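Putative acetamidase/formamidase (Yersinia enterocolitica subsp. palearctica serotype O:3, PDB 5UBU) probably hydrolyses carbon-nitrogen bonds, other than peptide bonds, in linear amides, and holds two sodium ions in this crystal. Local coordinates at residues P42-V47 with R215-D220; K34-T39 with P86-I91; G171-S176 with T205-R210. All blocks are in the same frame, centred on the assembly; numbering follows the deposited sequence.

Interaction 1: P42-V47 with R215-D220. With NA (sodium ion), chain G; NA (sodium ion), chain H.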
# COMPACT_ATOMS: atom_id res chain seq x y z
N PRO B 42 21.16 21.27 4.24
CA PRO B 42 21.90 22.52 4.13
C PRO B 42 22.76 22.91 5.34
O PRO B 42 23.32 24.00 5.35
CB PRO B 42 20.76 23.54 3.98
CG PRO B 42 19.67 22.99 4.84
CD PRO B 42 19.77 21.50 4.69
N TYR B 43 22.90 22.03 6.33
CA TYR B 43 23.65 22.36 7.55
C TYR B 43 25.10 21.84 7.58
O TYR B 43 25.88 22.25 8.44
CB TYR B 43 22.86 21.85 8.75
CG TYR B 43 21.41 22.25 8.68
CD1 TYR B 43 21.02 23.55 9.00
CD2 TYR B 43 20.43 21.36 8.27
CE1 TYR B 43 19.68 23.93 8.94
CE2 TYR B 43 19.09 21.73 8.20
CZ TYR B 43 18.72 23.02 8.54
OH TYR B 43 17.41 23.41 8.48
N SER B 44 25.46 20.95 6.65
CA SER B 44 26.80 20.39 6.60
C SER B 44 27.77 21.45 6.05
O SER B 44 27.39 22.25 5.19
CB SER B 44 26.86 19.22 5.60
OG SER B 44 25.62 18.53 5.45
N THR B 45 29.01 21.44 6.52
CA THR B 45 30.02 22.38 6.02
C THR B 45 30.47 21.91 4.63
O THR B 45 30.76 20.73 4.45
CB THR B 45 31.26 22.43 6.93
OG1 THR B 45 30.88 22.79 8.26
CG2 THR B 45 32.27 23.45 6.41
N PRO B 46 30.52 22.82 3.64
CA PRO B 46 30.95 22.40 2.30
C PRO B 46 32.37 21.88 2.28
O PRO B 46 33.22 22.41 2.99
CB PRO B 46 30.85 23.68 1.47
CG PRO B 46 29.84 24.51 2.18
CD PRO B 46 30.00 24.20 3.64
N VAL B 47 32.61 20.84 1.48
CA VAL B 47 33.95 20.24 1.37
C VAL B 47 34.67 20.62 0.08
O VAL B 47 35.89 20.47 -0.01
CB VAL B 47 33.90 18.70 1.44
CG1 VAL B 47 33.18 18.26 2.72
CG2 VAL B 47 33.26 18.09 0.19
N ARG B 215 24.55 21.82 -3.37
CA ARG B 215 24.90 20.88 -2.29
C ARG B 215 24.74 19.44 -2.75
O ARG B 215 23.85 18.73 -2.31
CB ARG B 215 24.11 21.17 -1.00
CG ARG B 215 24.60 22.41 -0.29
CD ARG B 215 23.72 22.77 0.89
NE ARG B 215 24.48 23.64 1.79
CZ ARG B 215 25.19 23.23 2.84
NH1 ARG B 215 25.22 21.95 3.22
NH2 ARG B 215 25.86 24.12 3.56
N LEU B 216 25.63 19.03 -3.64
CA LEU B 216 25.62 17.68 -4.20
C LEU B 216 26.28 16.67 -3.27
O LEU B 216 27.38 16.91 -2.77
CB LEU B 216 26.35 17.66 -5.55
CG LEU B 216 26.49 16.31 -6.28
CD1 LEU B 216 25.13 15.72 -6.62
CD2 LEU B 216 27.33 16.52 -7.54
N PHE B 217 25.60 15.56 -3.04
CA PHE B 217 26.09 14.47 -2.21
C PHE B 217 26.14 13.20 -3.06
O PHE B 217 25.27 12.97 -3.90
CB PHE B 217 25.18 14.22 -1.02
CG PHE B 217 25.14 15.33 -0.02
CD1 PHE B 217 24.27 16.39 -0.18
CD2 PHE B 217 25.96 15.29 1.11
CE1 PHE B 217 24.21 17.41 0.76
CE2 PHE B 217 25.92 16.31 2.05
CZ PHE B 217 25.03 17.37 1.89
N ILE B 218 27.15 12.37 -2.82
CA ILE B 218 27.30 11.12 -3.58
C ILE B 218 27.84 10.02 -2.66
O ILE B 218 28.48 10.30 -1.65
CB ILE B 218 28.20 11.33 -4.83
CG1 ILE B 218 28.19 10.10 -5.73
CG2 ILE B 218 29.63 11.72 -4.42
CD1 ILE B 218 28.95 10.31 -7.03
N GLY B 219 27.54 8.77 -2.99
CA GLY B 219 28.02 7.63 -2.20
C GLY B 219 27.33 6.34 -2.51
O GLY B 219 26.58 6.25 -3.47
N ASP B 220 27.61 5.32 -1.70
CA ASP B 220 26.99 4.00 -1.83
C ASP B 220 27.13 3.41 -3.24
O ASP B 220 26.15 3.21 -3.96
CB ASP B 220 25.52 4.09 -1.38
CG ASP B 220 24.80 2.73 -1.37
OD1 ASP B 220 25.42 1.66 -1.14
OD2 ASP B 220 23.58 2.77 -1.55
NA NA G . 23.95 -0.04 -0.97
NA NA H . 21.53 2.02 -1.16
O HOH W 1 19.96 0.18 0.46
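Arg215 grips the carbonyl oxygen of Ser44 end-on with both terminal nitrogens: NH1 and NH2 each lie 2.9 Å from Ser44 O, and the oxygen sits close to the guanidinium plane. The NH2 bond runs nearly in line with the Ser44 C=O (165°), while NH1 is tilted 19° out of the carbonyl plane, so one acceptor takes two hydrogens from one flat group. The Arg215 chain is extended from CG to NE, chi3 (160°) setting NE out toward the loop. The carbonyl oxygen of Pro42 lies over one guanidinium face, toward the rim, 3.1 Å from Arg215 NH2 but badly angled for a hydrogen bond; Pro46 CD approaches NH2 obliquely. Two residues on, Phe217 meets the hydroxyl of Ser44 with its ring edge, Phe217 CZ lying 3.8 Å from Ser44 OG. Tyr43 turns away, bonds through OH to Ile179 O and stacks on Tyr43 of a second subunit. Toward the C-terminal end of strand 214-222, Asp220 chelates the chain G sodium ion (OD1 2.3 Å, OD2 2.9 Å) and shares OD2 with the chain H ion (2.2 Å). With Asn193, Asp195, His222 and Glu236, this bridging carboxylate forms a two-metal site near the end of a β-strand.

Interaction 2: K34-T39 with P86-I91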
# COMPACT_ATOMS: atom_id res chain seq x y z
N LYS B 34 37.06 14.77 5.08
CA LYS B 34 37.19 14.87 6.56
C LYS B 34 36.19 13.98 7.32
O LYS B 34 36.62 13.05 8.01
CB LYS B 34 37.15 16.32 7.07
CG LYS B 34 38.29 17.15 6.52
CD LYS B 34 38.43 18.54 7.12
CE LYS B 34 39.60 19.26 6.44
NZ LYS B 34 39.85 20.65 6.93
N GLU B 35 34.90 14.28 7.19
CA GLU B 35 33.88 13.46 7.82
C GLU B 35 32.75 13.20 6.82
O GLU B 35 32.24 14.11 6.16
CB GLU B 35 33.35 14.03 9.16
CG GLU B 35 32.43 15.24 9.13
CD GLU B 35 31.73 15.47 10.49
OE1 GLU B 35 31.32 14.46 11.13
OE2 GLU B 35 31.57 16.64 10.91
N PHE B 36 32.39 11.93 6.67
CA PHE B 36 31.32 11.53 5.78
C PHE B 36 30.01 11.76 6.50
O PHE B 36 29.96 11.66 7.73
CB PHE B 36 31.50 10.07 5.38
CG PHE B 36 32.67 9.84 4.47
CD1 PHE B 36 33.97 9.87 4.97
CD2 PHE B 36 32.48 9.60 3.11
CE1 PHE B 36 35.05 9.68 4.13
CE2 PHE B 36 33.56 9.40 2.27
CZ PHE B 36 34.84 9.44 2.78
N HIS B 37 28.94 12.06 5.76
CA HIS B 37 27.64 12.35 6.39
C HIS B 37 26.58 11.30 6.20
O HIS B 37 26.52 10.64 5.16
CB HIS B 37 27.08 13.70 5.90
CG HIS B 37 28.04 14.84 6.06
ND1 HIS B 37 28.73 15.38 4.99
CD2 HIS B 37 28.46 15.52 7.16
CE1 HIS B 37 29.51 16.35 5.42
NE2 HIS B 37 29.37 16.46 6.73
N TYR B 38 25.73 11.19 7.22
CA TYR B 38 24.60 10.27 7.24
C TYR B 38 23.25 11.00 7.13
O TYR B 38 22.19 10.38 7.28
CB TYR B 38 24.67 9.37 8.48
CG TYR B 38 25.79 8.37 8.38
CD1 TYR B 38 25.59 7.13 7.77
CD2 TYR B 38 27.07 8.66 8.87
CE1 TYR B 38 26.61 6.20 7.66
CE2 TYR B 38 28.10 7.73 8.76
CZ TYR B 38 27.86 6.51 8.15
OH TYR B 38 28.86 5.58 8.03
N THR B 39 23.30 12.31 6.88
CA THR B 39 22.11 13.13 6.66
C THR B 39 22.45 14.12 5.54
O THR B 39 23.56 14.64 5.48
CB THR B 39 21.58 13.81 7.95
OG1 THR B 39 20.28 14.36 7.69
CG2 THR B 39 22.53 14.90 8.44
N PRO B 86 27.57 6.24 4.04
CA PRO B 86 28.31 7.46 4.37
C PRO B 86 28.44 8.29 3.09
O PRO B 86 28.84 7.76 2.05
CB PRO B 86 29.67 6.94 4.82
CG PRO B 86 29.78 5.58 4.21
CD PRO B 86 28.39 5.05 4.30
N GLN B 87 28.11 9.58 3.18
CA GLN B 87 28.11 10.46 2.00
C GLN B 87 29.29 11.39 1.81
O GLN B 87 29.78 11.97 2.77
CB GLN B 87 26.86 11.37 2.05
CG GLN B 87 25.54 10.61 2.00
CD GLN B 87 25.34 9.90 0.68
OE1 GLN B 87 25.38 10.52 -0.39
NE2 GLN B 87 25.09 8.60 0.76
N ASN B 88 29.73 11.50 0.55
CA ASN B 88 30.75 12.47 0.17
C ASN B 88 29.95 13.74 -0.11
O ASN B 88 28.79 13.66 -0.54
CB ASN B 88 31.52 12.05 -1.08
CG ASN B 88 32.66 11.12 -0.77
OD1 ASN B 88 32.59 9.93 -1.00
ND2 ASN B 88 33.72 11.68 -0.20
N GLY B 89 30.54 14.89 0.14
CA GLY B 89 29.85 16.17 -0.08
C GLY B 89 29.67 16.90 1.24
O GLY B 89 30.13 16.42 2.28
N PRO B 90 28.98 18.04 1.22
CA PRO B 90 28.38 18.61 0.03
C PRO B 90 29.34 19.35 -0.90
O PRO B 90 30.26 20.03 -0.44
CB PRO B 90 27.38 19.62 0.60
CG PRO B 90 27.92 20.01 1.91
CD PRO B 90 28.72 18.85 2.42
N ILE B 91 29.12 19.19 -2.20
CA ILE B 91 29.89 19.85 -3.24
C ILE B 91 29.06 21.06 -3.67
O ILE B 91 27.86 20.93 -3.88
CB ILE B 91 30.12 18.92 -4.44
CG1 ILE B 91 30.89 17.67 -3.99
CG2 ILE B 91 30.88 19.65 -5.56
CD1 ILE B 91 31.17 16.66 -5.08
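A single antiparallel β-bridge, the hydrogen-bonded pair His37 and Gln87, fastens the loop 34-39 to the start of strand 87-93. His37 N gives its hydrogen to Gln87 O at 3.1 Å, nearly straight (163°) and on a lone pair of the carbonyl; in return Gln87 N bonds to His37 O at 2.8 Å. The CA of Phe36 adds a CA-H...O contact to the same Gln87 oxygen.

The ring of Tyr38 lies alongside Pro86, whose CA sits over the ring face 4.2 Å from its centroid in a CH-pi contact, with CB against CZ and OH; that hydroxyl is bonded to Glu65. Pro86 CB also meets Phe36 CB at 3.7 Å, which places the proline between the two aromatic residues. Strand 87-93 is the neighbour of strand 214-222 in the mixed sheet, and Asn88 and Ile91 make backbone bonds to Ile218 and Leu216, so the loop pairs with the edge of strand 87-93 turned away from strand 214-222.

Beyond the bridge, Phe36 and Asn88 run side by side, the ring and amide planes 70° apart, with Phe36 CE2 3.4 Å from Asn88 ND2. Asn88 ND2 is bonded to Gln33 OE1, which also accepts from Gly89 N. His37 directs its ring edge at the Gly89 carbonyl, CE1 3.2 Å from Gly89 O, and CE1 reaches Pro90 CD, next to a cis peptide bond. Gln87 is bent at chi2 (-66°), which sets CD; its NE2 is bonded to Thr172 OG1 and Asn85 O, away from the loop.

Interaction 3: G171-S176 with T205-R210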
# COMPACT_ATOMS: atom_id res chain seq x y z
N GLY B 171 24.28 4.32 -5.72
CA GLY B 171 23.05 4.08 -4.98
C GLY B 171 22.48 5.37 -4.42
O GLY B 171 21.27 5.55 -4.44
N THR B 172 23.34 6.24 -3.90
CA THR B 172 22.92 7.52 -3.32
C THR B 172 23.52 8.72 -4.04
O THR B 172 24.70 8.99 -3.92
CB THR B 172 23.29 7.65 -1.82
OG1 THR B 172 24.71 7.57 -1.67
CG2 THR B 172 22.63 6.55 -0.99
N LEU B 173 22.69 9.42 -4.80
CA LEU B 173 23.09 10.62 -5.52
C LEU B 173 22.02 11.65 -5.19
O LEU B 173 20.84 11.43 -5.44
CB LEU B 173 23.17 10.37 -7.03
CG LEU B 173 23.68 11.54 -7.87
CD1 LEU B 173 25.10 11.93 -7.45
CD2 LEU B 173 23.63 11.22 -9.36
N SER B 174 22.41 12.78 -4.61
CA SER B 174 21.41 13.77 -4.21
C SER B 174 21.90 15.19 -4.05
O SER B 174 23.09 15.47 -4.09
CB SER B 174 20.81 13.33 -2.87
OG SER B 174 21.81 13.19 -1.89
N VAL B 175 20.93 16.09 -3.88
CA VAL B 175 21.18 17.50 -3.62
C VAL B 175 20.40 17.84 -2.35
O VAL B 175 19.46 17.13 -1.99
CB VAL B 175 20.81 18.41 -4.80
CG1 VAL B 175 21.78 18.21 -5.94
CG2 VAL B 175 19.37 18.19 -5.25
N SER B 176 20.80 18.90 -1.66
CA SER B 176 20.14 19.28 -0.42
C SER B 176 18.73 19.81 -0.57
O SER B 176 18.41 20.46 -1.55
CB SER B 176 20.95 20.37 0.29
OG SER B 176 20.26 20.84 1.44
N THR B 205 22.30 12.24 -14.52
CA THR B 205 21.17 12.38 -13.59
C THR B 205 20.91 13.88 -13.37
O THR B 205 21.84 14.65 -13.12
CB THR B 205 21.44 11.67 -12.25
OG1 THR B 205 21.69 10.28 -12.48
CG2 THR B 205 20.25 11.80 -11.32
N TYR B 206 19.63 14.27 -13.46
CA TYR B 206 19.20 15.65 -13.27
C TYR B 206 18.51 15.78 -11.92
O TYR B 206 17.53 15.10 -11.67
CB TYR B 206 18.27 16.08 -14.40
CG TYR B 206 18.93 15.95 -15.76
CD1 TYR B 206 19.92 16.83 -16.16
CD2 TYR B 206 18.54 14.96 -16.66
CE1 TYR B 206 20.53 16.72 -17.40
CE2 TYR B 206 19.15 14.84 -17.91
CZ TYR B 206 20.14 15.73 -18.27
OH TYR B 206 20.75 15.65 -19.50
N LEU B 207 19.05 16.64 -11.05
CA LEU B 207 18.52 16.84 -9.70
C LEU B 207 18.06 18.29 -9.47
O LEU B 207 18.80 19.22 -9.78
CB LEU B 207 19.62 16.51 -8.68
CG LEU B 207 20.13 15.06 -8.71
CD1 LEU B 207 21.40 14.89 -7.88
CD2 LEU B 207 19.05 14.10 -8.23
N PRO B 208 16.86 18.48 -8.90
CA PRO B 208 16.36 19.83 -8.71
C PRO B 208 16.99 20.56 -7.53
O PRO B 208 16.92 20.09 -6.40
CB PRO B 208 14.86 19.62 -8.45
CG PRO B 208 14.69 18.18 -8.10
CD PRO B 208 16.02 17.51 -8.18
N VAL B 209 17.56 21.73 -7.81
CA VAL B 209 18.18 22.54 -6.79
C VAL B 209 17.13 23.26 -5.95
O VAL B 209 16.18 23.82 -6.49
CB VAL B 209 19.12 23.61 -7.41
CG1 VAL B 209 19.76 24.48 -6.33
CG2 VAL B 209 20.20 22.95 -8.24
N ARG B 210 17.30 23.20 -4.63
CA ARG B 210 16.41 23.87 -3.69
C ARG B 210 17.19 24.65 -2.62
O ARG B 210 16.60 25.40 -1.85
CB ARG B 210 15.46 22.87 -3.03
CG ARG B 210 14.52 22.18 -4.01
CD ARG B 210 13.54 21.27 -3.28
NE ARG B 210 12.65 20.56 -4.20
CZ ARG B 210 12.91 19.38 -4.78
NH1 ARG B 210 12.01 18.84 -5.59
NH2 ARG B 210 14.05 18.74 -4.56
O HOH W 2 19.71 21.96 -3.53
O HOH W 3 16.63 19.91 -3.63
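Ser176 O receives hydrogens from two water molecules, and through them the end of segment 171-176 is tied to segment 205-210, to which it makes no direct hydrogen bond. One water, 2.8 Å from Ser176 O, accepts from Arg210 N. The other, also 2.8 Å from Ser176 O, gives its second hydrogen to Pro208 O and accepts from Arg210 NH2 at 3.0 Å. Its two hydrogens and an acceptor position are thus all engaged. The guanidinium of Arg210 lies with one face over Pro208 CB, and its NH2 is also bonded to Asn189 O.

The rest of the contact is apolar. Val175 and Leu207 cross at a slant, with both methyls of the valine against Leu207 CB; Val175 CG2 is 3.8 Å from that carbon, and also borders Pro208 O. Leu207 CD1 lies against Ser174 CA (3.8 Å), with Val175 CG1 and Leu173 CG near it. Leu173 CG is anti to the backbone N (chi1 -176°); beyond it CD2 meets Thr205 tip to tip, 3.7 Å from Thr205 CB and touching OG1 and CG2 as well. Leu173 packs further on Leu216 and on Val104 of strand 101-111, which runs beside strand 203-208.

The axes of strands 172-175 and 205-208 pass 7.1 Å apart at -39°. Alternate residues Leu173 and Val175 face Thr205 and Leu207, without backbone pairing, an arrangement characteristic of two β-sheets packed face to face around a hydrophobic interior.

Strand 214-222 joins the three contacts. In one mixed sheet it lies between strand 87-93 of interaction 2 and strand 169-175 of interaction 3, bonded by Ile218 O to Asn88 N on one side and by Phe217 N to Ser174 O on the other. The centres of interactions 1 and 2 are about 5 Å apart, 1 and 3 about 10 Å, 2 and 3 about 14 Å. Along the chain the segments of 1 and 2 alternate; interaction 3 follows 2 and lies wholly between the two segments of 1. Two loops thus edge the sheet near the subunit interface, while interaction 3 packs it on the other mixed sheet, which holds strand 203-208, and strand 214-222 brings Asp220 to the sodium ions.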